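Local atomic coordinates of halohydrin epoxidase A (Corynebacterium sp., PDB entry 4Z9F), a protein that probably catalyses the reversible removal of hydrogen halide from vicinal halohydrins to give epoxides, as a lyase built on a Rossmann-type fold. Residues D32-F35 with A39-Q42; R43-S46 with T51-L54. The protein carries 1 engineered substitution. All coordinates share one frame; numbering follows the deposited sequence.

Contact 1 of 2, residues D32-F35 with A39-Q42; sequences DASF and AERQ. Engineered in segment 32-35: Ser34 (natural residue Thr).
Arg41 reaches back from helix 38-47 to Phe35, in the turn that joins strand 27-30 to this helix: the beta-to-alpha connection of a Rossmann-type beta-alpha-beta unit. From CB outward, Arg41 first meets Phe35 at CG, which is set anti to the carbonyl carbon (chi1 -56°) and lies 3.7 Å from Phe35 CB, close to the ring's root. Arg41 CD passes beside Phe35 O at 3.2 Å. The chain then bends at chi3, which carries the guanidinium round so that Arg41 NH2 donates to Phe35 O over 2.8 Å. The bond is fairly straight, 157° at the hydrogen, and approaches almost in line with the carbonyl bond; the oxygen sits at the guanidinium's edge, close to its plane. The guanidinium plane stands 88° to the Phe35 ring, and Arg41 meets Phe35 through the carbonyl oxygen and the aliphatic CG. Glu40 lies against the turn differently, its CB 3.5 Å from Ser34 O, while its carboxylate forms a salt bridge with Arg10. Arg10 also bonds to the hydroxyl of Ser34, an engineered residue. Within the turn, Asp32 folds over its own backbone as an Asx turn, its CB covering one face of the Phe35 ring. Two donors grip Asp32 OD1: Ser34 N from above the carboxylate plane, and Ser34 OG on the anti side at 2.7 Å.

Contact 2 of 2, residues R43-S46 with T51-L54; sequences RFES and TVAL
Phe44 brings CD1 and CE1 of its ring over to Thr51, with Phe44 CE1 3.4 Å from Thr51 OG1 and 4.0 Å from Thr51 CB. The two side chains meet at about a right angle. With CG anti to the backbone N (chi1 -176°), the ring leans from helix 38-47 toward the strand, where Phe44 CD1 also comes within 4.5 Å of Ala53 CB, a loose apolar touch. Thr51 OG1 is hydrogen-bonded to Asn48 O, just after the helix, and lies beside the ring with no bond to it. Glu45 makes a direct hydrogen bond to the strand. Its chain runs extended beyond CG, and Glu45 CG lies 3.8 Å from Ala53 CB. At the tip, Glu45 OE1 accepts from Ala53 N over 2.7 Å through its anti lone pair, with an almost linear angle of 176° at the hydrogen. This satisfies the amide of a buried residue, while Glu45 OE1 is 3.4 Å from Val52 CA. A water lies between the backbones, 2.6 Å from Glu45 O and 2.9 Å from Thr51 O. The strand also pairs with strand 27-30 through the backbones of Val52 and Leu54. Helix 38-47 thus packs beside strand 52-53 as the crossover helix of a beta-alpha-beta unit in a Rossmann-type sheet.

Overall arrangement
From the N terminus, the chain leaves strand 27-30 and contact 1 closes the short turn leading into helix 38-47. The same helix carries on directly into the first half of contact 2, which closes the return to strand 52-53 at the sheet's margin within this chain. The two loops follow one another without nesting or crossing, and their centres lie about 7 Å apart. They meet chiefly through Phe35: Phe35 CZ is 3.5 Å from Phe44 CG, the ring planes at about 60°, and Phe35 CE1 is 3.6 Å from Ala53 CB. Together they tie the loop after strand 27-30, helix 38-47 and strand 52-53 to one another.

Contact 1 of 2, residues D32-F35 with A39-Q42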
ATOM      1  N   ASP C  32      27.900   6.576 -17.784  1.00 31.98           N
ATOM      2  CA  ASP C  32      27.142   5.951 -18.860  1.00 28.69           C
ATOM      3  C   ASP C  32      27.976   4.811 -19.422  1.00 31.05           C
ATOM      4  O   ASP C  32      29.210   4.852 -19.382  1.00 33.59           O
ATOM      5  CB  ASP C  32      26.771   6.959 -19.952  1.00 29.45           C
ATOM      6  CG  ASP C  32      25.714   6.421 -20.913  1.00 30.81           C
ATOM      7  OD1 ASP C  32      26.063   6.093 -22.070  1.00 28.89           O
ATOM      8  OD2 ASP C  32      24.529   6.318 -20.505  1.00 30.37           O
ATOM      9  N   ALA C  33      27.293   3.779 -19.920  1.00 28.05           N
ATOM     10  CA  ALA C  33      28.010   2.651 -20.511  1.00 32.54           C
ATOM     11  C   ALA C  33      28.857   3.092 -21.695  1.00 37.15           C
ATOM     12  O   ALA C  33      29.933   2.529 -21.937  1.00 35.56           O
ATOM     13  CB  ALA C  33      27.029   1.563 -20.944  1.00 37.19           C
ATOM     14  N   SER C  34      28.396   4.103 -22.433  1.00 32.10           N
ATOM     15  CA  SER C  34      29.107   4.537 -23.627  1.00 34.44           C
ATOM     16  C   SER C  34      30.378   5.296 -23.289  1.00 35.06           C
ATOM     17  O   SER C  34      31.217   5.505 -24.171  1.00 40.17           O
ATOM     18  CB  SER C  34      28.202   5.414 -24.486  1.00 36.54           C
ATOM     19  OG  SER C  34      27.968   6.662 -23.856  1.00 33.27           O
ATOM     20  N   PHE C  35      30.531   5.725 -22.044  1.00 33.80           N
ATOM     21  CA  PHE C  35      31.699   6.499 -21.657  1.00 35.34           C
ATOM     22  C   PHE C  35      32.944   5.638 -21.497  1.00 30.55           C
ATOM     23  O   PHE C  35      34.005   6.166 -21.155  1.00 32.81           O
ATOM     24  CB  PHE C  35      31.416   7.266 -20.363  1.00 31.93           C
ATOM     25  CG  PHE C  35      30.387   8.356 -20.509  1.00 30.18           C
ATOM     26  CD1 PHE C  35      29.925   9.045 -19.392  1.00 30.60           C
ATOM     27  CD2 PHE C  35      29.871   8.691 -21.751  1.00 32.30           C
ATOM     28  CE1 PHE C  35      28.977  10.060 -19.517  1.00 29.85           C
ATOM     29  CE2 PHE C  35      28.922   9.693 -21.878  1.00 30.99           C
ATOM     30  CZ  PHE C  35      28.471  10.377 -20.760  1.00 33.23           C
ATOM     31  N   ALA C  39      36.152   9.080 -26.679  1.00 39.74           N
ATOM     32  CA  ALA C  39      35.573  10.025 -27.630  1.00 38.73           C
ATOM     33  C   ALA C  39      34.139  10.380 -27.257  1.00 38.38           C
ATOM     34  O   ALA C  39      33.747  11.553 -27.316  1.00 38.38           O
ATOM     35  CB  ALA C  39      35.638   9.460 -29.052  1.00 46.26           C
ATOM     36  N   GLU C  40      33.335   9.386 -26.872  1.00 41.88           N
ATOM     37  CA  GLU C  40      31.975   9.696 -26.439  1.00 41.20           C
ATOM     38  C   GLU C  40      31.982  10.586 -25.202  1.00 37.58           C
ATOM     39  O   GLU C  40      31.160  11.504 -25.086  1.00 35.75           O
ATOM     40  CB  GLU C  40      31.191   8.409 -26.185  1.00 41.57           C
ATOM     41  CG  GLU C  40      31.026   7.530 -27.422  1.00 48.30           C
ATOM     42  CD  GLU C  40      29.752   7.853 -28.202  1.00 50.79           C
ATOM     43  OE1 GLU C  40      28.847   8.476 -27.594  1.00 49.57           O
ATOM     44  OE2 GLU C  40      29.691   7.501 -29.408  1.00 52.64           O
ATOM     45  N   ARG C  41      32.921  10.350 -24.281  1.00 39.18           N
ATOM     46  CA  ARG C  41      33.079  11.242 -23.135  1.00 35.60           C
ATOM     47  C   ARG C  41      33.312  12.681 -23.582  1.00 34.62           C
ATOM     48  O   ARG C  41      32.690  13.611 -23.056  1.00 34.41           O
ATOM     49  CB  ARG C  41      34.229  10.777 -22.238  1.00 33.79           C
ATOM     50  CG  ARG C  41      34.115   9.352 -21.732  1.00 33.43           C
ATOM     51  CD  ARG C  41      35.009   9.134 -20.522  1.00 36.76           C
ATOM     52  NE  ARG C  41      36.439   9.209 -20.836  1.00 40.32           N
ATOM     53  CZ  ARG C  41      37.199   8.148 -21.102  1.00 40.95           C
ATOM     54  NH1 ARG C  41      38.489   8.304 -21.370  1.00 44.56           N
ATOM     55  NH2 ARG C  41      36.670   6.930 -21.116  1.00 39.72           N
ATOM     56  N   GLN C  42      34.215  12.891 -24.547  1.00 40.91           N
ATOM     57  CA  GLN C  42      34.494  14.246 -25.027  1.00 39.29           C
ATOM     58  C   GLN C  42      33.256  14.879 -25.645  1.00 40.37           C
ATOM     59  O   GLN C  42      32.906  16.025 -25.335  1.00 40.37           O
ATOM     60  CB  GLN C  42      35.646  14.213 -26.038  1.00 43.45           C
ATOM     61  CG  GLN C  42      35.651  15.288 -27.145  1.00 42.54           C
ATOM     62  CD  GLN C  42      35.475  16.750 -26.684  1.00 54.99           C
ATOM     63  OE1 GLN C  42      35.572  17.071 -25.492  1.00 52.80           O
ATOM     64  NE2 GLN C  42      35.213  17.643 -27.647  1.00 56.12           N
TER

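Contact 2 of 2, residues R43-S46 with T51-L54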
ATOM      1  N   ARG C  43      32.585  14.148 -26.533  1.00 42.29           N
ATOM      2  CA  ARG C  43      31.417  14.707 -27.201  1.00 43.43           C
ATOM      3  C   ARG C  43      30.328  15.067 -26.197  1.00 43.70           C
ATOM      4  O   ARG C  43      29.704  16.130 -26.303  1.00 42.12           O
ATOM      5  CB  ARG C  43      30.902  13.720 -28.246  1.00 46.03           C
ATOM      6  CG  ARG C  43      29.609  14.141 -28.901  1.00 48.91           C
ATOM      7  CD  ARG C  43      28.951  12.958 -29.578  1.00 52.82           C
ATOM      8  NE  ARG C  43      27.515  13.163 -29.716  1.00 59.82           N
ATOM      9  CZ  ARG C  43      26.644  12.961 -28.731  1.00 60.65           C
ATOM     10  NH1 ARG C  43      27.070  12.556 -27.537  1.00 56.95           N
ATOM     11  NH2 ARG C  43      25.348  13.165 -28.934  1.00 61.48           N
ATOM     12  N   PHE C  44      30.106  14.206 -25.196  1.00 42.84           N
ATOM     13  CA  PHE C  44      29.097  14.491 -24.178  1.00 39.40           C
ATOM     14  C   PHE C  44      29.436  15.761 -23.407  1.00 38.24           C
ATOM     15  O   PHE C  44      28.588  16.647 -23.244  1.00 33.95           O
ATOM     16  CB  PHE C  44      28.956  13.302 -23.224  1.00 40.41           C
ATOM     17  CG  PHE C  44      27.870  13.475 -22.194  1.00 38.81           C
ATOM     18  CD1 PHE C  44      28.145  14.055 -20.963  1.00 32.31           C
ATOM     19  CD2 PHE C  44      26.573  13.062 -22.460  1.00 36.28           C
ATOM     20  CE1 PHE C  44      27.153  14.221 -20.019  1.00 35.52           C
ATOM     21  CE2 PHE C  44      25.574  13.227 -21.515  1.00 36.51           C
ATOM     22  CZ  PHE C  44      25.869  13.806 -20.293  1.00 31.56           C
ATOM     23  N   GLU C  45      30.677  15.864 -22.914  1.00 38.94           N
ATOM     24  CA  GLU C  45      31.078  17.067 -22.194  1.00 39.80           C
ATOM     25  C   GLU C  45      30.993  18.295 -23.083  1.00 36.64           C
ATOM     26  O   GLU C  45      30.763  19.404 -22.590  1.00 35.55           O
ATOM     27  CB  GLU C  45      32.497  16.910 -21.643  1.00 37.76           C
ATOM     28  CG  GLU C  45      32.697  15.733 -20.691  1.00 34.31           C
ATOM     29  CD  GLU C  45      34.003  15.837 -19.925  1.00 40.39           C
ATOM     30  OE1 GLU C  45      34.191  15.086 -18.940  1.00 32.00           O
ATOM     31  OE2 GLU C  45      34.843  16.685 -20.306  1.00 43.14           O
ATOM     32  N   SER C  46      31.163  18.108 -24.396  1.00 40.90           N
ATOM     33  CA  SER C  46      31.028  19.199 -25.358  1.00 40.62           C
ATOM     34  C   SER C  46      29.575  19.641 -25.510  1.00 43.20           C
ATOM     35  O   SER C  46      29.270  20.840 -25.458  1.00 40.24           O
ATOM     36  CB  SER C  46      31.605  18.755 -26.705  1.00 44.25           C
ATOM     37  OG  SER C  46      31.243  19.643 -27.743  1.00 48.92           O
ATOM     38  N   THR C  51      29.259  19.527 -17.401  1.00 28.80           N
ATOM     39  CA  THR C  51      29.286  18.159 -16.910  1.00 30.31           C
ATOM     40  C   THR C  51      30.681  17.549 -17.023  1.00 31.78           C
ATOM     41  O   THR C  51      31.550  18.025 -17.760  1.00 32.37           O
ATOM     42  CB  THR C  51      28.298  17.281 -17.678  1.00 29.47           C
ATOM     43  OG1 THR C  51      28.782  17.078 -19.013  1.00 33.49           O
ATOM     44  CG2 THR C  51      26.904  17.930 -17.723  1.00 28.39           C
ATOM     45  N   VAL C  52      30.881  16.476 -16.266  1.00 27.31           N
ATOM     46  CA  VAL C  52      32.068  15.637 -16.339  1.00 26.60           C
ATOM     47  C   VAL C  52      31.608  14.229 -16.693  1.00 31.58           C
ATOM     48  O   VAL C  52      30.674  13.705 -16.073  1.00 28.67           O
ATOM     49  CB  VAL C  52      32.846  15.639 -15.011  1.00 27.53           C
ATOM     50  CG1 VAL C  52      33.880  14.521 -14.990  1.00 27.50           C
ATOM     51  CG2 VAL C  52      33.492  16.990 -14.765  1.00 28.74           C
ATOM     52  N   ALA C  53      32.245  13.628 -17.693  1.00 29.91           N
ATOM     53  CA  ALA C  53      31.950  12.260 -18.098  1.00 30.11           C
ATOM     54  C   ALA C  53      32.974  11.324 -17.471  1.00 36.30           C
ATOM     55  O   ALA C  53      34.166  11.406 -17.784  1.00 32.19           O
ATOM     56  CB  ALA C  53      31.958  12.118 -19.621  1.00 31.23           C
ATOM     57  N   LEU C  54      32.504  10.439 -16.592  1.00 33.70           N
ATOM     58  CA  LEU C  54      33.360   9.449 -15.955  1.00 34.57           C
ATOM     59  C   LEU C  54      33.654   8.294 -16.895  1.00 36.81           C
ATOM     60  O   LEU C  54      32.794   7.875 -17.672  1.00 30.92           O
ATOM     61  CB  LEU C  54      32.697   8.881 -14.702  1.00 30.87           C
ATOM     62  CG  LEU C  54      32.403   9.821 -13.554  1.00 27.22           C
ATOM     63  CD1 LEU C  54      31.697   9.045 -12.444  1.00 26.46           C
ATOM     64  CD2 LEU C  54      33.706  10.443 -13.063  1.00 32.52           C
TER
HETATM   65  O   HOH W   1      31.447  19.713 -20.113  1.00 34.95           O